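Local coordinates for protein proteolytically activated form of PPO4 Tyrosinase (Agaricus bisporus var. bisporus H97, PDB 4OUA) that catalyses the o-hydroxylation of monophenols and the oxidation of the resulting o-diphenols to o-quinones at a two-copper centre, initiating melanin synthesis, at residues R91-I96 with E326-T331; M222-A227 with Y368-I373; Q148-N153 with K158-N163; N192-A195 with E199-P202. All blocks are in the same frame, centred on the assembly; numbering follows the deposited sequence.

Contact 1 (R91-I96 with E326-T331); sequences RVYVSI and EPFYET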
loop_
_atom_site.group_PDB
_atom_site.type_symbol
_atom_site.label_atom_id
_atom_site.label_comp_id
_atom_site.label_asym_id
_atom_site.label_seq_id
_atom_site.Cartn_x
_atom_site.Cartn_y
_atom_site.Cartn_z
ATOM N N ARG A 91 3.745 6.452 -2.416
ATOM C CA ARG A 91 2.513 7.229 -2.486
ATOM C C ARG A 91 1.854 7.078 -3.848
ATOM O O ARG A 91 0.643 6.868 -3.948
ATOM C CB ARG A 91 2.783 8.707 -2.198
ATOM C CG ARG A 91 1.696 9.638 -2.713
ATOM C CD ARG A 91 1.692 10.956 -1.964
ATOM N NE ARG A 91 1.198 10.797 -0.599
ATOM C CZ ARG A 91 1.130 11.779 0.293
ATOM N NH1 ARG A 91 1.532 13.002 -0.031
ATOM N NH2 ARG A 91 0.664 11.539 1.511
ATOM N N VAL A 92 2.661 7.184 -4.897
ATOM C CA VAL A 92 2.163 7.073 -6.259
ATOM C C VAL A 92 2.010 5.602 -6.653
ATOM O O VAL A 92 1.317 5.274 -7.618
ATOM C CB VAL A 92 3.093 7.801 -7.253
ATOM C CG1 VAL A 92 4.488 7.196 -7.213
ATOM C CG2 VAL A 92 2.519 7.760 -8.661
ATOM N N TYR A 93 2.652 4.719 -5.891
ATOM C CA TYR A 93 2.528 3.281 -6.111
ATOM C C TYR A 93 1.123 2.805 -5.759
ATOM O O TYR A 93 0.506 2.045 -6.505
ATOM C CB TYR A 93 3.564 2.514 -5.288
ATOM C CG TYR A 93 3.627 1.032 -5.598
ATOM C CD1 TYR A 93 3.158 0.532 -6.806
ATOM C CD2 TYR A 93 4.146 0.132 -4.675
ATOM C CE1 TYR A 93 3.212 -0.822 -7.089
ATOM C CE2 TYR A 93 4.204 -1.222 -4.948
ATOM C CZ TYR A 93 3.737 -1.694 -6.158
ATOM O OH TYR A 93 3.794 -3.041 -6.433
ATOM N N VAL A 94 0.623 3.251 -4.613
ATOM C CA VAL A 94 -0.737 2.932 -4.202
ATOM C C VAL A 94 -1.742 3.599 -5.140
ATOM O O VAL A 94 -2.860 3.115 -5.318
ATOM C CB VAL A 94 -1.011 3.379 -2.751
ATOM C CG1 VAL A 94 -2.420 2.994 -2.329
ATOM C CG2 VAL A 94 0.016 2.776 -1.807
ATOM N N SER A 95 -1.331 4.708 -5.746
ATOM C CA SER A 95 -2.205 5.473 -6.628
ATOM C C SER A 95 -2.545 4.712 -7.904
ATOM O O SER A 95 -3.695 4.718 -8.349
ATOM C CB SER A 95 -1.563 6.812 -6.978
ATOM O OG SER A 95 -1.322 7.568 -5.807
ATOM N N ILE A 96 -1.546 4.064 -8.495
ATOM C CA ILE A 96 -1.775 3.287 -9.705
ATOM C C ILE A 96 -2.620 2.064 -9.376
ATOM O O ILE A 96 -3.494 1.675 -10.151
ATOM C CB ILE A 96 -0.456 2.845 -10.370
ATOM C CG1 ILE A 96 -0.743 2.162 -11.708
ATOM C CG2 ILE A 96 0.334 1.925 -9.452
ATOM C CD1 ILE A 96 -1.509 3.034 -12.681
ATOM N N GLU A 326 9.914 6.280 -11.651
ATOM C CA GLU A 326 9.552 5.154 -12.507
ATOM C C GLU A 326 8.868 4.046 -11.713
ATOM O O GLU A 326 9.218 3.804 -10.559
ATOM C CB GLU A 326 10.796 4.598 -13.204
ATOM C CG GLU A 326 11.378 5.506 -14.271
ATOM C CD GLU A 326 10.568 5.487 -15.554
ATOM O OE1 GLU A 326 9.966 4.437 -15.869
ATOM O OE2 GLU A 326 10.532 6.526 -16.246
ATOM N N PRO A 327 7.886 3.370 -12.331
ATOM C CA PRO A 327 7.379 3.685 -13.668
ATOM C C PRO A 327 6.077 4.482 -13.627
ATOM O O PRO A 327 5.157 4.196 -14.395
ATOM C CB PRO A 327 7.145 2.302 -14.269
ATOM C CG PRO A 327 6.695 1.487 -13.089
ATOM C CD PRO A 327 7.373 2.072 -11.857
ATOM N N PHE A 328 6.006 5.468 -12.739
ATOM C CA PHE A 328 4.784 6.243 -12.557
ATOM C C PHE A 328 4.835 7.555 -13.336
ATOM O O PHE A 328 5.709 8.388 -13.109
ATOM C CB PHE A 328 4.548 6.515 -11.069
ATOM C CG PHE A 328 4.611 5.281 -10.212
ATOM C CD1 PHE A 328 3.605 4.332 -10.266
ATOM C CD2 PHE A 328 5.676 5.068 -9.354
ATOM C CE1 PHE A 328 3.661 3.195 -9.481
ATOM C CE2 PHE A 328 5.736 3.934 -8.565
ATOM C CZ PHE A 328 4.727 2.997 -8.628
ATOM N N TYR A 329 3.888 7.731 -14.251
ATOM C CA TYR A 329 3.871 8.898 -15.128
ATOM C C TYR A 329 2.613 9.747 -14.969
ATOM O O TYR A 329 1.501 9.222 -14.894
ATOM C CB TYR A 329 4.010 8.462 -16.588
ATOM C CG TYR A 329 5.428 8.153 -17.006
ATOM C CD1 TYR A 329 6.082 7.022 -16.535
ATOM C CD2 TYR A 329 6.111 8.989 -17.879
ATOM C CE1 TYR A 329 7.380 6.736 -16.917
ATOM C CE2 TYR A 329 7.406 8.711 -18.268
ATOM C CZ TYR A 329 8.036 7.584 -17.784
ATOM O OH TYR A 329 9.327 7.305 -18.169
ATOM N N GLU A 330 2.801 11.063 -14.924
ATOM C CA GLU A 330 1.688 12.004 -14.874
ATOM C C GLU A 330 0.901 11.951 -16.179
ATOM O O GLU A 330 -0.329 11.951 -16.177
ATOM C CB GLU A 330 2.193 13.424 -14.621
ATOM C CG GLU A 330 3.140 13.549 -13.441
ATOM C CD GLU A 330 3.716 14.946 -13.304
ATOM O OE1 GLU A 330 4.626 15.137 -12.469
ATOM O OE2 GLU A 330 3.259 15.853 -14.035
ATOM N N THR A 331 1.629 11.912 -17.291
ATOM C CA THR A 331 1.027 11.765 -18.610
ATOM C C THR A 331 1.810 10.735 -19.418
ATOM O O THR A 331 2.589 9.964 -18.862
ATOM C CB THR A 331 0.987 13.103 -19.376
ATOM O OG1 THR A 331 2.321 13.518 -19.698
ATOM C CG2 THR A 331 0.312 14.178 -18.539
#

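Contact 2 (M222-A227 with Y368-I373); sequences MLKFNA and YINDHI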
loop_
_atom_site.group_PDB
_atom_site.type_symbol
_atom_site.label_atom_id
_atom_site.label_comp_id
_atom_site.label_asym_id
_atom_site.label_seq_id
_atom_site.Cartn_x
_atom_site.Cartn_y
_atom_site.Cartn_z
ATOM N N MET A 222 7.352 8.264 15.662
ATOM C CA MET A 222 7.664 8.475 14.253
ATOM C C MET A 222 6.956 9.712 13.721
ATOM O O MET A 222 7.561 10.546 13.047
ATOM C CB MET A 222 7.274 7.243 13.432
ATOM C CG MET A 222 7.391 7.415 11.923
ATOM S SD MET A 222 5.845 7.937 11.153
ATOM C CE MET A 222 4.722 6.681 11.758
ATOM N N LEU A 223 5.671 9.826 14.042
ATOM C CA LEU A 223 4.837 10.913 13.545
ATOM C C LEU A 223 5.201 12.264 14.153
ATOM O O LEU A 223 5.285 13.269 13.448
ATOM C CB LEU A 223 3.364 10.605 13.818
ATOM C CG LEU A 223 2.781 9.409 13.061
ATOM C CD1 LEU A 223 1.390 9.061 13.576
ATOM C CD2 LEU A 223 2.748 9.692 11.566
ATOM N N LYS A 224 5.420 12.284 15.464
ATOM C CA LYS A 224 5.623 13.539 16.182
ATOM C C LYS A 224 7.042 14.089 16.069
ATOM O O LYS A 224 7.232 15.298 15.955
ATOM C CB LYS A 224 5.270 13.365 17.662
ATOM C CG LYS A 224 3.807 13.052 17.922
ATOM C CD LYS A 224 3.349 13.660 19.234
ATOM C CE LYS A 224 3.523 15.171 19.218
ATOM N NZ LYS A 224 3.038 15.815 20.471
ATOM N N PHE A 225 8.035 13.206 16.100
ATOM C CA PHE A 225 9.424 13.646 16.207
ATOM C C PHE A 225 10.256 13.325 14.971
ATOM O O PHE A 225 10.965 12.321 14.930
ATOM C CB PHE A 225 10.065 13.023 17.447
ATOM C CG PHE A 225 9.214 13.135 18.680
ATOM C CD1 PHE A 225 9.052 14.356 19.316
ATOM C CD2 PHE A 225 8.570 12.025 19.197
ATOM C CE1 PHE A 225 8.266 14.465 20.449
ATOM C CE2 PHE A 225 7.785 12.128 20.330
ATOM C CZ PHE A 225 7.633 13.350 20.957
ATOM N N ASN A 226 10.164 14.199 13.973
ATOM C CA ASN A 226 10.932 14.085 12.735
ATOM C C ASN A 226 10.997 15.426 12.012
ATOM O O ASN A 226 10.135 15.735 11.190
ATOM C CB ASN A 226 10.326 13.030 11.806
ATOM C CG ASN A 226 10.828 11.634 12.100
ATOM O OD1 ASN A 226 11.965 11.289 11.777
ATOM N ND2 ASN A 226 9.977 10.816 12.710
ATOM N N ALA A 227 12.015 16.222 12.321
ATOM C CA ALA A 227 12.142 17.552 11.734
ATOM C C ALA A 227 12.774 17.493 10.346
ATOM O O ALA A 227 12.292 18.129 9.409
ATOM C CB ALA A 227 12.952 18.456 12.646
ATOM N N TYR A 368 -4.903 20.624 15.309
ATOM C CA TYR A 368 -5.947 19.606 15.300
ATOM C C TYR A 368 -5.350 18.215 15.131
ATOM O O TYR A 368 -5.685 17.287 15.867
ATOM C CB TYR A 368 -6.957 19.881 14.187
ATOM C CG TYR A 368 -8.072 18.864 14.108
ATOM C CD1 TYR A 368 -9.206 18.988 14.900
ATOM C CD2 TYR A 368 -7.995 17.783 13.239
ATOM C CE1 TYR A 368 -10.228 18.064 14.834
ATOM C CE2 TYR A 368 -9.015 16.854 13.164
ATOM C CZ TYR A 368 -10.129 17.000 13.965
ATOM O OH TYR A 368 -11.150 16.080 13.899
ATOM N N ILE A 369 -4.461 18.081 14.154
ATOM C CA ILE A 369 -3.830 16.802 13.863
ATOM C C ILE A 369 -2.931 16.355 15.009
ATOM O O ILE A 369 -2.877 15.170 15.341
ATOM C CB ILE A 369 -3.009 16.868 12.564
ATOM C CG1 ILE A 369 -3.916 17.220 11.386
ATOM C CG2 ILE A 369 -2.308 15.546 12.309
ATOM C CD1 ILE A 369 -5.050 16.240 11.186
ATOM N N ASN A 370 -2.229 17.308 15.614
ATOM C CA ASN A 370 -1.357 17.010 16.743
ATOM C C ASN A 370 -2.142 16.424 17.912
ATOM O O ASN A 370 -1.722 15.440 18.518
ATOM C CB ASN A 370 -0.608 18.265 17.191
ATOM C CG ASN A 370 0.538 17.952 18.131
ATOM O OD1 ASN A 370 1.680 17.794 17.702
ATOM N ND2 ASN A 370 0.238 17.855 19.422
ATOM N N ASP A 371 -3.282 17.031 18.227
ATOM C CA ASP A 371 -4.162 16.496 19.259
ATOM C C ASP A 371 -4.676 15.125 18.850
ATOM O O ASP A 371 -4.862 14.243 19.687
ATOM C CB ASP A 371 -5.339 17.436 19.523
ATOM C CG ASP A 371 -4.926 18.700 20.246
ATOM O OD1 ASP A 371 -3.779 18.763 20.736
ATOM O OD2 ASP A 371 -5.757 19.628 20.333
ATOM N N HIS A 372 -4.905 14.960 17.550
ATOM C CA HIS A 372 -5.379 13.699 16.999
ATOM C C HIS A 372 -4.368 12.581 17.243
ATOM O O HIS A 372 -4.722 11.504 17.730
ATOM C CB HIS A 372 -5.658 13.851 15.502
ATOM C CG HIS A 372 -6.150 12.600 14.848
ATOM N ND1 HIS A 372 -7.178 11.842 15.366
ATOM C CD2 HIS A 372 -5.757 11.974 13.713
ATOM C CE1 HIS A 372 -7.395 10.804 14.581
ATOM N NE2 HIS A 372 -6.547 10.859 13.570
ATOM N N ILE A 373 -3.109 12.847 16.909
ATOM C CA ILE A 373 -2.044 11.869 17.103
ATOM C C ILE A 373 -1.837 11.551 18.582
ATOM O O ILE A 373 -1.759 10.383 18.964
ATOM C CB ILE A 373 -0.717 12.360 16.501
ATOM C CG1 ILE A 373 -0.879 12.602 14.998
ATOM C CG2 ILE A 373 0.391 11.355 16.773
ATOM C CD1 ILE A 373 0.369 13.122 14.319
#

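Contact 3 (Q148-N153 with K158-N163); sequences QVKITN and KITVRN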
loop_
_atom_site.group_PDB
_atom_site.type_symbol
_atom_site.label_atom_id
_atom_site.label_comp_id
_atom_site.label_asym_id
_atom_site.label_seq_id
_atom_site.Cartn_x
_atom_site.Cartn_y
_atom_site.Cartn_z
ATOM N N GLN A 148 -14.359 -17.204 3.816
ATOM C CA GLN A 148 -15.494 -16.739 3.027
ATOM C C GLN A 148 -16.003 -15.424 3.607
ATOM O O GLN A 148 -15.973 -15.223 4.822
ATOM C CB GLN A 148 -16.610 -17.787 3.012
ATOM C CG GLN A 148 -16.165 -19.180 2.577
ATOM C CD GLN A 148 -16.091 -19.336 1.068
ATOM O OE1 GLN A 148 -16.833 -18.690 0.328
ATOM N NE2 GLN A 148 -15.194 -20.201 0.606
ATOM N N VAL A 149 -16.464 -14.526 2.741
ATOM C CA VAL A 149 -16.952 -13.225 3.187
ATOM C C VAL A 149 -18.312 -12.890 2.585
ATOM O O VAL A 149 -18.609 -13.262 1.452
ATOM C CB VAL A 149 -15.960 -12.098 2.832
ATOM C CG1 VAL A 149 -14.672 -12.243 3.636
ATOM C CG2 VAL A 149 -15.672 -12.089 1.337
ATOM N N LYS A 150 -19.130 -12.180 3.355
ATOM C CA LYS A 150 -20.464 -11.790 2.913
ATOM C C LYS A 150 -20.441 -10.529 2.054
ATOM O O LYS A 150 -19.944 -9.483 2.475
ATOM C CB LYS A 150 -21.384 -11.567 4.116
ATOM C CG LYS A 150 -21.628 -12.796 4.972
ATOM C CD LYS A 150 -22.542 -12.456 6.141
ATOM C CE LYS A 150 -22.792 -13.660 7.033
ATOM N NZ LYS A 150 -23.640 -13.304 8.205
ATOM N N ILE A 151 -20.988 -10.632 0.847
ATOM C CA ILE A 151 -21.153 -9.471 -0.014
ATOM C C ILE A 151 -22.565 -9.442 -0.582
ATOM O O ILE A 151 -23.359 -10.353 -0.343
ATOM C CB ILE A 151 -20.134 -9.460 -1.170
ATOM C CG1 ILE A 151 -20.341 -10.671 -2.078
ATOM C CG2 ILE A 151 -18.714 -9.432 -0.630
ATOM C CD1 ILE A 151 -19.404 -10.706 -3.265
ATOM N N THR A 152 -22.880 -8.386 -1.322
ATOM C CA THR A 152 -24.176 -8.279 -1.975
ATOM C C THR A 152 -24.070 -8.765 -3.415
ATOM O O THR A 152 -23.194 -8.328 -4.165
ATOM C CB THR A 152 -24.710 -6.836 -1.952
ATOM O OG1 THR A 152 -24.988 -6.451 -0.600
ATOM C CG2 THR A 152 -25.982 -6.724 -2.775
ATOM N N ASN A 153 -24.957 -9.677 -3.795
ATOM C CA ASN A 153 -24.942 -10.227 -5.142
ATOM C C ASN A 153 -25.484 -9.228 -6.159
ATOM O O ASN A 153 -26.067 -8.208 -5.787
ATOM C CB ASN A 153 -25.742 -11.525 -5.198
ATOM C CG ASN A 153 -25.165 -12.515 -6.184
ATOM O OD1 ASN A 153 -24.356 -12.155 -7.040
ATOM N ND2 ASN A 153 -25.575 -13.774 -6.069
ATOM N N LYS A 158 -27.798 -11.302 -0.506
ATOM C CA LYS A 158 -26.515 -11.440 0.171
ATOM C C LYS A 158 -25.934 -12.833 -0.035
ATOM O O LYS A 158 -26.578 -13.835 0.271
ATOM C CB LYS A 158 -26.663 -11.146 1.665
ATOM C CG LYS A 158 -27.257 -9.780 1.970
ATOM C CD LYS A 158 -26.458 -8.670 1.303
ATOM C CE LYS A 158 -27.068 -7.303 1.579
ATOM N NZ LYS A 158 -28.459 -7.196 1.059
ATOM N N ILE A 159 -24.713 -12.889 -0.557
ATOM C CA ILE A 159 -24.036 -14.160 -0.780
ATOM C C ILE A 159 -22.682 -14.193 -0.082
ATOM O O ILE A 159 -22.217 -13.179 0.438
ATOM C CB ILE A 159 -23.827 -14.432 -2.274
ATOM C CG1 ILE A 159 -22.649 -13.611 -2.802
ATOM C CG2 ILE A 159 -25.101 -14.133 -3.048
ATOM C CD1 ILE A 159 -22.258 -13.951 -4.223
ATOM N N THR A 160 -22.053 -15.364 -0.073
ATOM C CA THR A 160 -20.721 -15.507 0.501
ATOM C C THR A 160 -19.763 -16.117 -0.514
ATOM O O THR A 160 -19.943 -17.256 -0.949
ATOM C CB THR A 160 -20.736 -16.372 1.777
ATOM O OG1 THR A 160 -21.123 -17.711 1.449
ATOM C CG2 THR A 160 -21.710 -15.798 2.796
ATOM N N VAL A 161 -18.751 -15.347 -0.896
ATOM C CA VAL A 161 -17.750 -15.809 -1.848
ATOM C C VAL A 161 -16.393 -15.901 -1.165
ATOM O O VAL A 161 -16.201 -15.347 -0.083
ATOM C CB VAL A 161 -17.651 -14.874 -3.066
ATOM C CG1 VAL A 161 -19.010 -14.724 -3.723
ATOM C CG2 VAL A 161 -17.108 -13.519 -2.648
ATOM N N ARG A 162 -15.454 -16.601 -1.794
ATOM C CA ARG A 162 -14.131 -16.778 -1.206
ATOM C C ARG A 162 -13.403 -15.441 -1.091
ATOM O O ARG A 162 -13.551 -14.563 -1.942
ATOM C CB ARG A 162 -13.302 -17.777 -2.018
ATOM C CG ARG A 162 -12.994 -17.357 -3.446
ATOM C CD ARG A 162 -12.304 -18.496 -4.190
ATOM N NE ARG A 162 -11.803 -18.100 -5.503
ATOM C CZ ARG A 162 -12.574 -17.911 -6.569
ATOM N NH1 ARG A 162 -13.887 -18.069 -6.475
ATOM N NH2 ARG A 162 -12.034 -17.555 -7.728
ATOM N N ASN A 163 -12.626 -15.299 -0.022
ATOM C CA ASN A 163 -11.955 -14.044 0.290
ATOM C C ASN A 163 -10.650 -13.873 -0.479
ATOM O O ASN A 163 -9.689 -14.609 -0.249
ATOM C CB ASN A 163 -11.688 -13.956 1.793
ATOM C CG ASN A 163 -11.348 -12.552 2.244
ATOM O OD1 ASN A 163 -11.071 -11.671 1.428
ATOM N ND2 ASN A 163 -11.367 -12.332 3.554
#

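Contact 4 (N192-A195 with E199-P202); sequences NPDA and ENIP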
loop_
_atom_site.group_PDB
_atom_site.type_symbol
_atom_site.label_atom_id
_atom_site.label_comp_id
_atom_site.label_asym_id
_atom_site.label_seq_id
_atom_site.Cartn_x
_atom_site.Cartn_y
_atom_site.Cartn_z
ATOM N N ASN A 192 3.013 -15.787 7.737
ATOM C CA ASN A 192 3.493 -16.396 8.975
ATOM C C ASN A 192 3.625 -17.917 8.869
ATOM O O ASN A 192 2.999 -18.650 9.635
ATOM C CB ASN A 192 2.553 -16.033 10.130
ATOM C CG ASN A 192 3.193 -16.227 11.493
ATOM O OD1 ASN A 192 4.389 -15.991 11.672
ATOM N ND2 ASN A 192 2.395 -16.659 12.464
ATOM N N PRO A 193 4.445 -18.392 7.918
ATOM C CA PRO A 193 4.582 -19.829 7.646
ATOM C C PRO A 193 5.334 -20.589 8.739
ATOM O O PRO A 193 6.186 -20.017 9.419
ATOM C CB PRO A 193 5.367 -19.858 6.333
ATOM C CG PRO A 193 6.165 -18.604 6.356
ATOM C CD PRO A 193 5.300 -17.580 7.034
ATOM N N ASP A 194 5.011 -21.869 8.894
ATOM C CA ASP A 194 5.690 -22.729 9.858
ATOM C C ASP A 194 6.934 -23.362 9.248
ATOM O O ASP A 194 7.367 -22.980 8.160
ATOM C CB ASP A 194 4.748 -23.824 10.367
ATOM C CG ASP A 194 3.744 -23.311 11.382
ATOM O OD1 ASP A 194 4.081 -22.373 12.135
ATOM O OD2 ASP A 194 2.618 -23.851 11.430
ATOM N N ALA A 195 7.505 -24.333 9.955
ATOM C CA ALA A 195 8.685 -25.041 9.475
ATOM C C ALA A 195 8.322 -26.020 8.361
ATOM O O ALA A 195 9.174 -26.407 7.559
ATOM C CB ALA A 195 9.365 -25.771 10.623
ATOM N N GLU A 199 0.790 -22.307 6.313
ATOM C CA GLU A 199 0.371 -21.028 6.871
ATOM C C GLU A 199 -0.123 -21.189 8.307
ATOM O O GLU A 199 -0.763 -22.185 8.643
ATOM C CB GLU A 199 -0.725 -20.405 6.004
ATOM C CG GLU A 199 -1.235 -19.061 6.501
ATOM C CD GLU A 199 -2.418 -18.558 5.696
ATOM O OE1 GLU A 199 -3.512 -19.150 5.811
ATOM O OE2 GLU A 199 -2.254 -17.572 4.945
ATOM N N ASN A 200 0.178 -20.206 9.150
ATOM C CA ASN A 200 -0.252 -20.234 10.544
ATOM C C ASN A 200 -0.900 -18.915 10.963
ATOM O O ASN A 200 -0.250 -18.047 11.545
ATOM C CB ASN A 200 0.931 -20.549 11.463
ATOM C CG ASN A 200 0.501 -20.917 12.874
ATOM O OD1 ASN A 200 -0.656 -20.736 13.254
ATOM N ND2 ASN A 200 1.439 -21.435 13.658
ATOM N N ILE A 201 -2.185 -18.775 10.661
ATOM C CA ILE A 201 -2.927 -17.564 10.999
ATOM C C ILE A 201 -3.125 -17.382 12.507
ATOM O O ILE A 201 -2.967 -16.271 13.017
ATOM C CB ILE A 201 -4.305 -17.546 10.313
ATOM C CG1 ILE A 201 -4.139 -17.532 8.793
ATOM C CG2 ILE A 201 -5.107 -16.339 10.764
ATOM C CD1 ILE A 201 -5.451 -17.501 8.034
ATOM N N PRO A 202 -3.484 -18.463 13.225
ATOM C CA PRO A 202 -3.668 -18.368 14.679
ATOM C C PRO A 202 -2.451 -17.786 15.392
ATOM O O PRO A 202 -2.599 -16.922 16.257
ATOM C CB PRO A 202 -3.896 -19.823 15.098
ATOM C CG PRO A 202 -4.475 -20.467 13.892
ATOM C CD PRO A 202 -3.813 -19.807 12.718
#

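Contact 1 (R91-I96 with E326-T331)
Phe-328, in the long loop between strands 318-319 and 349-350, lays its side chain against helix 86-109, where Val-92, Tyr-93 and Ile-96 receive it. Its CB meets the valine first, 3.4 Å from Val-92 CG2. Beyond it the ring carbon CG of Phe-328 sits astride the fork of that valine, with Val-92 CG1 and CG2 both 3.6 Å away. With CG anti to the carbonyl carbon (chi1 -51°), the ring lies along the helix surface: one face has the carbonyl carbon of Val-92 over its centre, while Pro-327 CD lies over the centre of the opposite face. On one flank, CD2 and then CE2 lie along Val-92 CG1; on the other, CD1 lies nearest Val-92 O and CE1 is met at the ring edge by Ile-96 CG2 at 3.6 Å. At the tip, Phe-328 CZ reaches both CA and CD1 of Tyr-93, each at 3.4 Å, and the two rings stand obliquely, their planes 47° apart. Tyr-93 sends its hydroxyl elsewhere, to the backbone oxygen of Leu-52, and its side chain adjoins that of His-56, a copper ligand; Trp-89 meets Phe-328 edge-to-face. The side-chain contacts are apolar and buried, with the peptide of Val-92 and Tyr-93 against the ring face, so the contact probably rests on shape and exclusion of water. Through it the loop backs the helix carrying the copper ligand His-90.

Contact 2 (M222-A227 with Y368-I373)
Ile-373 and Asn-370, one helical turn apart on helix 362-377, face Leu-223 and Lys-224 at the C-terminal end of helix 201-224. The apolar contacts gather on Ile-373. Its CD1 lies 3.9 Å from Leu-223 CB, and its CG2 touches both neighbours, approaching Leu-223 CD1 at 4.1 Å and Lys-224 CG at 4.0 Å. The lysine and isoleucine chains slide past each other in opposite directions. Leu-295 of helix 277-295 also packs on Ile-373, which places the pair in a three-helix junction.

Bends at chi2 (-147°) and chi3 (60°) swing the end of Lys-224 to Asn-370, whose side chain it crosses at about a right angle. The two meet by van der Waals contact, CE standing 3.5 Å from Asn-370 OD1. The polar bond of NZ is a salt bridge to Asp-374, one turn on from Asn-370 in the same helix. Were Lys-224 shortened to an alanine, Asp-374 would probably lose this charge partner and a gap would open beside Ile-373 CG2 and Asn-370.

One residue thus serves two chemistries: the lysine's aliphatic stem packs at the interface, and its ammonium group pairs with an acid, consistent with an interhelical seam that passes from apolar to charged toward solvent.

Contact 3 (Q148-N153 with K158-N163)
Ile-151 and Ile-159 form the close-packed part of this contact, sharing one face of a two-stranded sheet with Val-149 and Val-161. The CG1 atoms of Ile-151 and Ile-159 meet at 3.8 Å, and Ile-151 extends across the sheet until its CD1 lies 3.7 Å from Val-161 CG2, the side chains crossing at about a right angle. Ile-151 CG1 stands between the backbone N and the carbonyl carbon (chi1 63°), which brings the long branch to this neighbour. Ile-159 CG2 turns the other way, onto Asn-153. Arg-33 of helix 25-39 rests on both isoleucines, consistent with this face being the one that packs on that helix. At the far end Val-149 CG1 abuts the amide of Asn-163, whose ND2 is held by the backbone oxygens of Glu-142 and Leu-146.

The frame is an antiparallel beta hairpin, strands 148-152 and 158-162, zipped by two reciprocal pairs of backbone bonds. Val-149 N gives to Val-161 O at 3.0 Å and takes a more bent bond back; N and O of Ile-151 and Ile-159 exchange theirs at 2.9 Å in both directions.

The other face is more loosely furnished: Lys-150, Lys-158 and Thr-160 are exposed to solvent, with Thr-152 the buried exception. Lys-150 and Thr-160 lie side by side, Lys-150 CG 3.7 Å from Thr-160 CG2, before the extended lysine leads off. Lys-158 folds its methylenes along Thr-152 OG1 and gives its ammonium group to the backbone oxygen of Gly-156. At the exposed strand end Gln-148 curls over the backbone of Arg-162.

Contact 4 (N192-A195 with E199-P202)
The N-cap of helix 201-224, Asn-200, is tied to the preceding loop through Asn-192 and Asp-194. The loop residue Asn-192 turns its amide onto the cap's backbone: ND2 donates to Asn-200 O at 3.1 Å, lying in the carbonyl plane with an N-H...O angle of 154°. Its other amide atom, OD1, accepts from Lys-207 one to two turns into the helix. A weak backbone bond runs the opposite way, from Asn-200 N to Asn-192 O at 3.3 Å.

In the capping arrangement the side chain of Asn-200 is shared between two tasks. With CG anti to the backbone N (chi1 -166°), OD1 accepts from the backbone N of Ala-203 in the first turn, while ND2 reaches back to the loop and donates to Asp-194 OD1 at 3.2 Å. That bond uses the syn lone pair of the carboxylate and lies near the amide plane, although the two flat groups are turned 72° against each other. Without the carboxylate, as with a leucine at Asp-194, Asn-200 ND2 is likely to lose this acceptor and the capping amide to be less firmly fixed in rotation. Next to the cap, Glu-199 points away from the loop and forms a salt bridge with Arg-167.

Contact 1 is the buried one, its centre about 12 Å from that of the chain and beside the copper site; the centres of contacts 2, 3 and 4 lie about 21 to 24 Å out, and these three are only partly buried. Chemistry follows place: contact 1 is apolar in its side chains, contact 2 adds a charged margin to an apolar seam, contact 3 joins a backbone ladder to one apolar face, and contact 4 is almost entirely polar. Contacts 2 and 4 grip the two ends of the same long helix, their centres about 35 Å apart. Contacts 3 and 4 are local in sequence, and both are nested within the long loop closed by contact 1, whereas contacts 1 and 2 bring the C-terminal part back onto the helical region.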